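Local atomic coordinates of antibiotic biosynthesis monooxygenase (Thermus thermophilus, PDB entry 1IUJ), a protein that is of uncertain function but binds zinc ions in the crystal and belongs to the antibiotic biosynthesis monooxygenase family, so it may act as a monooxygenase. Residues Gly79-Pro82 / Lys83-Leu87. Sequence-based numbering, arbitrary orientation.
Sequences GTLP and KEAFL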
loop_
_atom_site.group_PDB
_atom_site.type_symbol
_atom_site.label_atom_id
_atom_site.label_comp_id
_atom_site.label_asym_id
_atom_site.label_seq_id
_atom_site.Cartn_x
_atom_site.Cartn_y
_atom_site.Cartn_z
ATOM N N GLY B 79 7.149 -20.328 7.445
ATOM C CA GLY B 79 7.928 -21.446 7.924
ATOM C C GLY B 79 7.260 -22.705 7.391
ATOM O O GLY B 79 7.950 -23.623 6.940
ATOM N N THR B 80 5.925 -22.745 7.433
ATOM C CA THR B 80 5.181 -23.916 6.951
ATOM C C THR B 80 5.017 -23.897 5.437
ATOM O O THR B 80 4.829 -24.953 4.827
ATOM C CB THR B 80 3.786 -24.116 7.646
ATOM O OG1 THR B 80 2.916 -23.013 7.359
ATOM C CG2 THR B 80 3.893 -24.107 9.168
ATOM N N LEU B 81 5.067 -22.705 4.834
ATOM C CA LEU B 81 5.049 -22.595 3.378
ATOM C C LEU B 81 6.403 -23.012 2.805
ATOM O O LEU B 81 7.442 -22.446 3.165
ATOM C CB LEU B 81 4.710 -21.167 2.930
ATOM C CG LEU B 81 3.269 -20.722 2.646
ATOM C CD1 LEU B 81 2.594 -21.551 1.562
ATOM C CD2 LEU B 81 2.395 -20.655 3.904
ATOM N N PRO B 82 6.401 -23.986 1.899
ATOM C CA PRO B 82 7.647 -24.460 1.285
ATOM C C PRO B 82 8.395 -23.360 0.523
ATOM O O PRO B 82 7.759 -22.448 -0.001
ATOM C CB PRO B 82 7.170 -25.548 0.316
ATOM C CG PRO B 82 5.737 -25.254 0.087
ATOM C CD PRO B 82 5.216 -24.708 1.389
ATOM N N LYS B 83 9.725 -23.439 0.462
ATOM C CA LYS B 83 10.502 -22.462 -0.318
ATOM C C LYS B 83 9.982 -22.343 -1.749
ATOM O O LYS B 83 10.015 -21.272 -2.359
ATOM C CB LYS B 83 11.990 -22.815 -0.334
ATOM C CG LYS B 83 12.894 -21.639 0.017
ATOM C CD LYS B 83 13.719 -21.145 -1.158
ATOM C CE LYS B 83 14.606 -19.981 -0.718
ATOM N NZ LYS B 83 15.878 -19.848 -1.492
ATOM N N GLU B 84 9.488 -23.462 -2.275
ATOM C CA GLU B 84 9.021 -23.542 -3.649
ATOM C C GLU B 84 7.775 -22.704 -3.907
ATOM O O GLU B 84 7.454 -22.433 -5.058
ATOM C CB GLU B 84 8.733 -25.003 -4.004
ATOM C CG GLU B 84 9.976 -25.888 -4.049
ATOM C CD GLU B 84 10.459 -26.374 -2.693
ATOM O OE1 GLU B 84 11.486 -27.086 -2.672
ATOM O OE2 GLU B 84 9.837 -26.053 -1.653
ATOM N N ALA B 85 7.077 -22.315 -2.844
ATOM C CA ALA B 85 5.851 -21.536 -2.957
ATOM C C ALA B 85 6.127 -20.133 -3.514
ATOM O O ALA B 85 5.214 -19.477 -3.986
ATOM C CB ALA B 85 5.150 -21.420 -1.614
ATOM N N PHE B 86 7.374 -19.703 -3.437
ATOM C CA PHE B 86 7.712 -18.307 -3.743
ATOM C C PHE B 86 8.611 -18.145 -4.953
ATOM O O PHE B 86 9.520 -18.968 -5.186
ATOM C CB PHE B 86 8.342 -17.658 -2.517
ATOM C CG PHE B 86 7.537 -17.839 -1.255
ATOM C CD1 PHE B 86 6.487 -16.982 -0.951
ATOM C CD2 PHE B 86 7.826 -18.892 -0.376
ATOM C CE1 PHE B 86 5.730 -17.138 0.213
ATOM C CE2 PHE B 86 7.072 -19.082 0.773
ATOM C CZ PHE B 86 6.014 -18.206 1.090
ATOM N N LEU B 87 8.393 -17.087 -5.730
ATOM C CA LEU B 87 9.271 -16.842 -6.870
ATOM C C LEU B 87 10.619 -16.197 -6.533
ATOM O O LEU B 87 11.523 -16.151 -7.375
ATOM C CB LEU B 87 8.571 -15.991 -7.921
ATOM C CG LEU B 87 7.268 -16.397 -8.582
ATOM C CD1 LEU B 87 6.830 -15.264 -9.502
ATOM C CD2 LEU B 87 7.362 -17.712 -9.354
#
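Leu-81 and the carbonyl of Pro-82 approach the ring of Phe-86 obliquely, while the methyl of Ala-85 lies over one face, 3.8 Å above the ring plane and shifted toward the rim. Leu-81 touches with its CB, 3.7 Å from Phe-86 CZ, and the two side chains cross at about a right angle. With Phe-86 CG anti to its own carbonyl carbon, chi1 -51°, the ring lies beside the backbone N, where it meets Leu-81 CB and Pro-82 O. Pro-82 O comes within 3.5 Å of Phe-86 CE2, yet it accepts a hydrogen bond from Ala-85 N, 2.9 Å away with an N-H...O angle of 160°; this donor stands well above the carbonyl plane. That bond closes a 3-10 turn from Pro-82 to Ala-85, and a longer one from Phe-86 N to Lys-83 O follows it. Ala-85 CB also reaches Leu-81 CD1, at 4.1 Å, and Pro-82 CG. The bent chain of Glu-84 returns its OE2 to within 3.4 Å of Pro-82 CB. The turn lies between helix 69-74 and strand 91-100, with Leu-81 resting on helix 15-29. Chemically, the Pro-82 carbonyl serves the turn while apolar groups of Leu-81, Pro-82, Ala-85 and Phe-86 pack round it.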